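Local coordinates for trypsin-resistant surface T6 protein (PDB 4P0D), which probably forms the backbone of the Gram-positive surface pilus as the T6 antigen, a modular three-domain pilin with Ig-like folds and covalently linked strands, at residues 24-29 and 95-100; 322-327 and 357-362; 351-356 and 450-455. The protein carries 1 engineered substitution. All coordinates share one frame; numbering follows the deposited sequence.

Contact 1 (24-29 and 95-100)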
loop_
_atom_site.group_PDB
_atom_site.type_symbol
_atom_site.label_atom_id
_atom_site.label_comp_id
_atom_site.label_asym_id
_atom_site.label_seq_id
_atom_site.Cartn_x
_atom_site.Cartn_y
_atom_site.Cartn_z
ATOM N N TYR A 24 -8.313 35.370 2.208
ATOM C CA TYR A 24 -9.691 35.765 1.920
ATOM C C TYR A 24 -10.092 36.845 2.879
ATOM O O TYR A 24 -10.117 36.621 4.086
ATOM C CB TYR A 24 -10.625 34.575 2.091
ATOM C CG TYR A 24 -10.269 33.395 1.221
ATOM C CD1 TYR A 24 -10.733 33.310 -0.076
ATOM C CD2 TYR A 24 -9.480 32.347 1.708
ATOM C CE1 TYR A 24 -10.426 32.229 -0.883
ATOM C CE2 TYR A 24 -9.158 31.268 0.908
ATOM C CZ TYR A 24 -9.640 31.207 -0.397
ATOM O OH TYR A 24 -9.339 30.123 -1.233
ATOM N N LYS A 25 -10.396 38.029 2.363
ATOM C CA LYS A 25 -10.767 39.120 3.247
ATOM C C LYS A 25 -12.201 38.934 3.749
ATOM O O LYS A 25 -13.147 38.965 2.958
ATOM C CB LYS A 25 -10.613 40.457 2.540
ATOM C CG LYS A 25 -10.768 41.667 3.437
ATOM C CD LYS A 25 -10.693 42.882 2.522
ATOM C CE LYS A 25 -10.378 44.160 3.231
ATOM N NZ LYS A 25 -10.079 45.177 2.177
ATOM N N ILE A 26 -12.328 38.773 5.061
ATOM C CA ILE A 26 -13.615 38.569 5.732
ATOM C C ILE A 26 -14.047 39.756 6.588
ATOM O O ILE A 26 -15.170 39.768 7.092
ATOM C CB ILE A 26 -13.580 37.319 6.645
ATOM C CG1 ILE A 26 -12.426 37.399 7.642
ATOM C CG2 ILE A 26 -13.458 36.071 5.785
ATOM C CD1 ILE A 26 -12.636 36.580 8.904
ATOM N N GLY A 27 -13.155 40.736 6.769
ATOM C CA GLY A 27 -13.436 41.925 7.593
ATOM C C GLY A 27 -12.857 43.169 6.934
ATOM O O GLY A 27 -11.634 43.257 6.742
ATOM N N GLU A 28 -13.739 44.108 6.564
ATOM C CA GLU A 28 -13.349 45.414 6.024
ATOM C C GLU A 28 -13.238 46.427 7.156
ATOM O O GLU A 28 -14.144 46.544 8.004
ATOM C CB GLU A 28 -14.382 45.945 5.005
ATOM C CG GLU A 28 -14.265 45.342 3.619
ATOM C CD GLU A 28 -15.222 45.962 2.589
ATOM O OE1 GLU A 28 -16.267 46.543 2.967
ATOM O OE2 GLU A 28 -14.933 45.850 1.378
ATOM N N GLY A 29 -12.136 47.166 7.166
ATOM C CA GLY A 29 -11.989 48.296 8.085
ATOM C C GLY A 29 -12.866 49.458 7.625
ATOM O O GLY A 29 -12.755 49.907 6.477
ATOM N N VAL A 95 -9.291 42.074 8.080
ATOM C CA VAL A 95 -9.260 40.753 8.714
ATOM C C VAL A 95 -9.340 39.714 7.612
ATOM O O VAL A 95 -10.177 39.828 6.721
ATOM C CB VAL A 95 -10.458 40.587 9.669
ATOM C CG1 VAL A 95 -10.291 39.350 10.543
ATOM C CG2 VAL A 95 -10.620 41.832 10.530
ATOM N N TYR A 96 -8.465 38.716 7.675
ATOM C CA TYR A 96 -8.353 37.677 6.648
ATOM C C TYR A 96 -8.339 36.260 7.229
ATOM O O TYR A 96 -7.886 36.026 8.331
ATOM C CB TYR A 96 -7.048 37.844 5.842
ATOM C CG TYR A 96 -6.925 39.125 5.052
ATOM C CD1 TYR A 96 -6.490 40.297 5.657
ATOM C CD2 TYR A 96 -7.240 39.159 3.691
ATOM C CE1 TYR A 96 -6.380 41.467 4.938
ATOM C CE2 TYR A 96 -7.126 40.329 2.963
ATOM C CZ TYR A 96 -6.695 41.474 3.598
ATOM O OH TYR A 96 -6.584 42.632 2.884
ATOM N N ILE A 97 -8.813 35.313 6.439
ATOM C CA ILE A 97 -8.534 33.898 6.671
ATOM C C ILE A 97 -7.522 33.491 5.621
ATOM O O ILE A 97 -7.744 33.723 4.441
ATOM C CB ILE A 97 -9.801 33.044 6.489
ATOM C CG1 ILE A 97 -10.833 33.391 7.569
ATOM C CG2 ILE A 97 -9.467 31.551 6.527
ATOM C CD1 ILE A 97 -10.356 33.196 8.992
ATOM N N ALA A 98 -6.416 32.882 6.049
ATOM C CA ALA A 98 -5.456 32.322 5.112
ATOM C C ALA A 98 -5.627 30.811 5.061
ATOM O O ALA A 98 -5.719 30.163 6.106
ATOM C CB ALA A 98 -4.045 32.705 5.526
ATOM N N LEU A 99 -5.714 30.268 3.849
ATOM C CA LEU A 99 -5.662 28.829 3.617
ATOM C C LEU A 99 -4.396 28.447 2.830
ATOM O O LEU A 99 -4.074 29.051 1.777
ATOM C CB LEU A 99 -6.903 28.324 2.872
ATOM C CG LEU A 99 -8.253 28.563 3.575
ATOM C CD1 LEU A 99 -9.397 28.075 2.689
ATOM C CD2 LEU A 99 -8.318 27.900 4.948
ATOM N N LEU A 100 -3.704 27.434 3.347
ATOM C CA LEU A 100 -2.520 26.868 2.699
ATOM C C LEU A 100 -2.896 25.488 2.146
ATOM O O LEU A 100 -3.271 24.583 2.921
ATOM C CB LEU A 100 -1.359 26.764 3.695
ATOM C CG LEU A 100 -0.839 28.088 4.291
ATOM C CD1 LEU A 100 -1.557 28.448 5.590
ATOM C CD2 LEU A 100 0.654 28.004 4.571
#
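K25 sets CG over one face of the Y96 ring, 4.3 Å from the ring centroid, a place given to it by its position anti to the backbone N (chi1 -171°). CB closes on Y96 CE2 at 3.5 Å, and the rest of the extended chain runs on past the hydroxyl; a lysine can spend its first methylenes on the ring this way and still carry its ammonium away. On the other face of the sheet the Y24 ring crosses L99 at about a right angle, Y24 CE2 lying 3.7 Å from L99 CD1, while I97 O sits at the ring's edge near its plane. Y24 and I97 also form an antiparallel hydrogen-bonded pair, with Y24 N to I97 O at 2.8 Å.

Further along, two residues, I26 and G27, stand opposite the single V95, a classic beta bulge. V95 O takes N-H groups from both, at 2.9 Å for I26 N, arriving from the same side of its plane. The branched I26 touches V95 and I97, its CD1 lying 3.9 Å from I97 CG1. Glycine suits position 27, where a beta carbon would run into V95 CG2.

Both strands belong to the T6 antigen Ig-like domain. Helix 56-68 packs on Y24, I26, I97 and L99, whereas Y96 meets Y88 edge-to-face. Strand 20-31 also pairs with strands 38-43 and 75-79, and strand 94-101 with strand 108-116.

Contact 2 (322-327 and 357-362); sequences AFRKVD and NGYAIS
R324 meets the ring of Y359 and the backbone of N357 where two antiparallel strands pair in the prealbumin-like domain of the pilin. Its chain runs extended from CG to NE, CG lying over the Y359 ring 4.2 Å from the centroid, and the guanidinium continues almost parallel to that ring, the planes 6° apart. Arginine suits the place because its flat, charged end can lie parallel to an aromatic ring, over its rim, and still donate from its edge. NE and NH2 both grip N357 O in the guanidinium plane, NE at 2.7 Å and nearly straight on the carbonyl. G358, in the loop leading into strand 359-361, has a positive phi (91°), where a beta carbon would jam against the preceding carbonyl oxygen and against R324 CG.

A360 and F323 meet on the other face. F323 CG stands between the backbone N and the carbonyl carbon (chi1 61°), and A360 CB lies over one face of the ring, 3.7 Å from CZ; a methyl is small enough to let the ring lie close. The other edge of strand 320-327 pairs with strand 470-479, to which an intramolecular isopeptide bond ties K325, NZ to N479 CG, while K325 N donates to G358 O at 2.7 Å.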
loop_
_atom_site.group_PDB
_atom_site.type_symbol
_atom_site.label_atom_id
_atom_site.label_comp_id
_atom_site.label_asym_id
_atom_site.label_seq_id
_atom_site.Cartn_x
_atom_site.Cartn_y
_atom_site.Cartn_z
ATOM N N ALA A 322 14.940 -25.156 -13.304
ATOM C CA ALA A 322 14.921 -25.810 -14.603
ATOM C C ALA A 322 16.176 -26.664 -14.751
ATOM O O ALA A 322 17.208 -26.387 -14.139
ATOM C CB ALA A 322 14.848 -24.769 -15.716
ATOM N N PHE A 323 16.075 -27.714 -15.546
ATOM C CA PHE A 323 17.223 -28.567 -15.831
ATOM C C PHE A 323 16.996 -29.285 -17.160
ATOM O O PHE A 323 15.895 -29.283 -17.703
ATOM C CB PHE A 323 17.428 -29.585 -14.709
ATOM C CG PHE A 323 16.255 -30.520 -14.505
ATOM C CD1 PHE A 323 16.132 -31.671 -15.265
ATOM C CD2 PHE A 323 15.282 -30.248 -13.545
ATOM C CE1 PHE A 323 15.073 -32.532 -15.085
ATOM C CE2 PHE A 323 14.221 -31.114 -13.345
ATOM C CZ PHE A 323 14.111 -32.256 -14.122
ATOM N N ARG A 324 18.051 -29.896 -17.681
ATOM C CA ARG A 324 17.926 -30.656 -18.905
ATOM C C ARG A 324 18.380 -32.091 -18.682
ATOM O O ARG A 324 19.398 -32.339 -18.025
ATOM C CB ARG A 324 18.713 -30.003 -20.035
ATOM C CG ARG A 324 18.337 -30.542 -21.402
ATOM C CD ARG A 324 19.211 -29.941 -22.487
ATOM N NE ARG A 324 18.508 -29.918 -23.762
ATOM C CZ ARG A 324 19.048 -29.526 -24.914
ATOM N NH1 ARG A 324 20.319 -29.113 -24.968
ATOM N NH2 ARG A 324 18.314 -29.545 -26.022
ATOM N N LYS A 325 17.604 -33.022 -19.239
ATOM C CA LYS A 325 17.889 -34.441 -19.166
ATOM C C LYS A 325 18.505 -34.922 -20.474
ATOM O O LYS A 325 17.917 -34.714 -21.534
ATOM C CB LYS A 325 16.589 -35.200 -18.908
ATOM C CG LYS A 325 16.780 -36.653 -18.522
ATOM C CD LYS A 325 17.784 -36.775 -17.377
ATOM C CE LYS A 325 17.903 -38.202 -16.889
ATOM N NZ LYS A 325 18.564 -39.058 -17.902
ATOM N N VAL A 326 19.667 -35.579 -20.401
ATOM C CA VAL A 326 20.351 -36.046 -21.613
ATOM C C VAL A 326 20.919 -37.456 -21.459
ATOM O O VAL A 326 21.071 -37.957 -20.343
ATOM C CB VAL A 326 21.495 -35.097 -22.029
ATOM C CG1 VAL A 326 20.969 -33.690 -22.273
ATOM C CG2 VAL A 326 22.625 -35.085 -21.001
ATOM N N ASP A 327 21.222 -38.080 -22.602
ATOM C CA ASP A 327 21.933 -39.362 -22.652
ATOM C C ASP A 327 23.368 -39.149 -22.181
ATOM O O ASP A 327 24.057 -38.212 -22.621
ATOM C CB ASP A 327 21.911 -39.892 -24.082
ATOM C CG ASP A 327 22.732 -41.165 -24.257
ATOM O OD1 ASP A 327 23.991 -41.080 -24.314
ATOM O OD2 ASP A 327 22.114 -42.241 -24.355
ATOM N N ASN A 357 12.757 -31.485 -25.859
ATOM C CA ASN A 357 14.074 -30.852 -25.846
ATOM C C ASN A 357 14.853 -31.101 -24.539
ATOM O O ASN A 357 15.890 -30.484 -24.313
ATOM C CB ASN A 357 13.926 -29.342 -26.106
ATOM C CG ASN A 357 12.777 -29.021 -27.069
ATOM O OD1 ASN A 357 11.856 -28.271 -26.729
ATOM N ND2 ASN A 357 12.807 -29.625 -28.261
ATOM N N GLY A 358 14.356 -32.002 -23.688
ATOM C CA GLY A 358 15.091 -32.429 -22.481
ATOM C C GLY A 358 14.798 -31.617 -21.233
ATOM O O GLY A 358 15.268 -31.968 -20.144
ATOM N N TYR A 359 13.990 -30.569 -21.381
ATOM C CA TYR A 359 13.853 -29.519 -20.366
ATOM C C TYR A 359 12.652 -29.754 -19.472
ATOM O O TYR A 359 11.627 -30.245 -19.932
ATOM C CB TYR A 359 13.728 -28.121 -21.019
ATOM C CG TYR A 359 15.028 -27.547 -21.541
ATOM C CD1 TYR A 359 16.052 -27.216 -20.673
ATOM C CD2 TYR A 359 15.228 -27.316 -22.911
ATOM C CE1 TYR A 359 17.250 -26.695 -21.134
ATOM C CE2 TYR A 359 16.423 -26.770 -23.377
ATOM C CZ TYR A 359 17.427 -26.478 -22.483
ATOM O OH TYR A 359 18.638 -25.967 -22.905
ATOM N N ALA A 360 12.795 -29.381 -18.196
ATOM C CA ALA A 360 11.684 -29.345 -17.240
ATOM C C ALA A 360 11.776 -28.068 -16.388
ATOM O O ALA A 360 12.866 -27.550 -16.179
ATOM C CB ALA A 360 11.720 -30.578 -16.353
ATOM N N ILE A 361 10.639 -27.564 -15.909
ATOM C CA ILE A 361 10.630 -26.403 -15.025
ATOM C C ILE A 361 9.696 -26.631 -13.838
ATOM O O ILE A 361 8.609 -27.187 -13.985
ATOM C CB ILE A 361 10.202 -25.109 -15.759
ATOM C CG1 ILE A 361 11.182 -24.783 -16.887
ATOM C CG2 ILE A 361 10.155 -23.931 -14.800
ATOM C CD1 ILE A 361 10.730 -23.624 -17.746
ATOM N N SER A 362 10.129 -26.181 -12.669
ATOM C CA SER A 362 9.359 -26.339 -11.440
ATOM C C SER A 362 8.328 -25.226 -11.281
ATOM O O SER A 362 8.392 -24.204 -11.964
ATOM C CB SER A 362 10.289 -26.305 -10.245
ATOM O OG SER A 362 10.673 -24.977 -9.908
#

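Contact 3 (351-356 and 450-455); sequences IVTTNK and ESTKAL
T353 and T452 join hydroxyl to hydroxyl, OG1 to OG1 at 2.7 Å, a geometry compatible with a proton on either oxygen. T452 OG1 stands between its backbone N and carbonyl carbon (chi1 70°), which leaves CG2 anti to the carbonyl carbon and turned to I351: CG2 of T452 lies 3.6 Å from I351 CG2, the two side chains crossing at about a right angle. Threonine suits the spot because one branch bonds while the other packs.

The backbone of T353 looks across to the other segment, but the chains stand too far apart for direct bonds, and two waters fill in. One gives a hydrogen to T353 O and accepts from L455 N at 2.7 Å; the second accepts from T353 N and donates to K453 O at 2.9 Å. Both polar atoms of T353's backbone are thus satisfied through solvent.

T353 ends strand 348-353, an outermost strand within this chain of a four-stranded antiparallel sheet in the prealbumin-like domain, and 450-455 leaves strand 445-451 of a separate four-stranded sheet. The contact joins the domain to this second sheet, probably one of the extensions that decorate the pilin.

Past the strand, N355 ND2 donates to L455 O at 3.2 Å, approaching from above the carbonyl plane although L455 O lies in the plane of the N355 amide. The other end of that amide, OD1, accepts from Y359 N and, weakly, from N357 N, so asparagine ties its own loop while reaching across. T354 turns away: its OG1 is bonded to L334 O and A337 N. A454 CB fits beside T353 O at 3.7 Å.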
loop_
_atom_site.group_PDB
_atom_site.type_symbol
_atom_site.label_atom_id
_atom_site.label_comp_id
_atom_site.label_asym_id
_atom_site.label_seq_id
_atom_site.Cartn_x
_atom_site.Cartn_y
_atom_site.Cartn_z
ATOM N N ILE A 351 6.571 -32.089 -9.057
ATOM C CA ILE A 351 6.915 -33.203 -9.950
ATOM C C ILE A 351 6.865 -32.691 -11.381
ATOM O O ILE A 351 5.929 -31.998 -11.789
ATOM C CB ILE A 351 5.974 -34.415 -9.743
ATOM C CG1 ILE A 351 6.279 -35.060 -8.383
ATOM C CG2 ILE A 351 6.149 -35.482 -10.826
ATOM C CD1 ILE A 351 5.208 -36.007 -7.913
ATOM N N VAL A 352 7.894 -33.013 -12.145
ATOM C CA VAL A 352 8.005 -32.503 -13.507
ATOM C C VAL A 352 8.361 -33.634 -14.466
ATOM O O VAL A 352 8.931 -34.641 -14.071
ATOM C CB VAL A 352 9.031 -31.355 -13.585
ATOM C CG1 VAL A 352 8.717 -30.292 -12.531
ATOM C CG2 VAL A 352 10.451 -31.855 -13.398
ATOM N N THR A 353 8.011 -33.441 -15.728
ATOM C CA THR A 353 8.297 -34.403 -16.779
ATOM C C THR A 353 9.068 -33.715 -17.889
ATOM O O THR A 353 8.658 -32.646 -18.324
ATOM C CB THR A 353 6.967 -34.945 -17.328
ATOM O OG1 THR A 353 6.296 -35.653 -16.287
ATOM C CG2 THR A 353 7.201 -35.873 -18.507
ATOM N N THR A 354 10.180 -34.298 -18.359
ATOM C CA THR A 354 10.975 -33.616 -19.394
ATOM C C THR A 354 10.277 -33.643 -20.755
ATOM O O THR A 354 9.547 -34.577 -21.075
ATOM C CB THR A 354 12.411 -34.162 -19.532
ATOM O OG1 THR A 354 12.381 -35.531 -19.953
ATOM C CG2 THR A 354 13.182 -34.041 -18.203
ATOM N N ASN A 355 10.503 -32.604 -21.550
ATOM C CA ASN A 355 9.862 -32.474 -22.862
ATOM C C ASN A 355 10.773 -32.936 -24.004
ATOM O O ASN A 355 11.874 -33.450 -23.756
ATOM C CB ASN A 355 9.372 -31.039 -23.057
ATOM C CG ASN A 355 10.481 -30.049 -23.393
ATOM O OD1 ASN A 355 11.667 -30.387 -23.511
ATOM N ND2 ASN A 355 10.087 -28.800 -23.553
ATOM N N LYS A 356 10.315 -32.772 -25.246
ATOM C CA LYS A 356 11.099 -33.158 -26.432
ATOM C C LYS A 356 12.551 -32.690 -26.371
ATOM O O LYS A 356 13.471 -33.420 -26.756
ATOM C CB LYS A 356 10.446 -32.614 -27.708
ATOM N N GLU A 450 -1.708 -34.943 -9.089
ATOM C CA GLU A 450 -2.427 -36.020 -9.782
ATOM C C GLU A 450 -1.820 -36.326 -11.139
ATOM O O GLU A 450 -1.798 -37.483 -11.559
ATOM C CB GLU A 450 -3.905 -35.667 -9.974
ATOM C CG GLU A 450 -4.736 -36.847 -10.475
ATOM C CD GLU A 450 -6.189 -36.502 -10.718
ATOM O OE1 GLU A 450 -6.477 -35.344 -11.095
ATOM O OE2 GLU A 450 -7.040 -37.404 -10.541
ATOM N N SER A 451 -1.349 -35.292 -11.830
ATOM C CA SER A 451 -0.713 -35.468 -13.129
ATOM C C SER A 451 0.253 -34.317 -13.406
ATOM O O SER A 451 0.167 -33.261 -12.777
ATOM C CB SER A 451 -1.775 -35.539 -14.229
ATOM O OG SER A 451 -2.455 -34.301 -14.363
ATOM N N THR A 452 1.157 -34.523 -14.357
ATOM C CA THR A 452 2.083 -33.473 -14.782
ATOM C C THR A 452 2.093 -33.333 -16.296
ATOM O O THR A 452 2.173 -34.328 -17.014
ATOM C CB THR A 452 3.522 -33.762 -14.324
ATOM O OG1 THR A 452 4.037 -34.869 -15.063
ATOM C CG2 THR A 452 3.566 -34.077 -12.845
ATOM N N LYS A 453 2.016 -32.090 -16.765
ATOM C CA LYS A 453 2.141 -31.761 -18.180
ATOM C C LYS A 453 3.574 -31.297 -18.446
ATOM O O LYS A 453 4.101 -30.438 -17.728
ATOM C CB LYS A 453 1.150 -30.649 -18.562
ATOM N N ALA A 454 4.210 -31.866 -19.464
ATOM C CA ALA A 454 5.508 -31.383 -19.882
ATOM C C ALA A 454 5.400 -29.957 -20.415
ATOM O O ALA A 454 4.322 -29.475 -20.811
ATOM C CB ALA A 454 6.122 -32.293 -20.930
ATOM N N LEU A 455 6.544 -29.290 -20.400
ATOM C CA LEU A 455 6.672 -27.951 -20.920
ATOM C C LEU A 455 6.522 -28.044 -22.442
ATOM O O LEU A 455 6.970 -29.017 -23.063
ATOM C CB LEU A 455 8.047 -27.408 -20.519
ATOM C CG LEU A 455 8.358 -25.927 -20.648
ATOM C CD1 LEU A 455 7.463 -25.096 -19.744
ATOM C CD2 LEU A 455 9.831 -25.724 -20.314
HETATM O O HOH W 1 8.886 -30.153 -19.469
HETATM O O HOH W 2 6.500 -30.910 -16.158
#

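Contact 1 lies about 75 Å or more, centre to centre, from the other two, on the opposite side of the chain's centre, in the T6 antigen Ig-like domain. Contacts 2 and 3 are neighbours, their centres about 10 Å apart, and touch where V352 packs on A360 and I361 and where L455 meets I361; strands 348-353 and 359-361 follow each other in the chain. Contacts 1 and 2 are buried strand pairings held by direct backbone bonds, one interrupted by a bulge, the other flanked by the isopeptide bond and adding an arginine's grip on a loop carbonyl. Contact 3, partly buried, joins an edge strand to a loop and relies on hydroxyls, an amide and water.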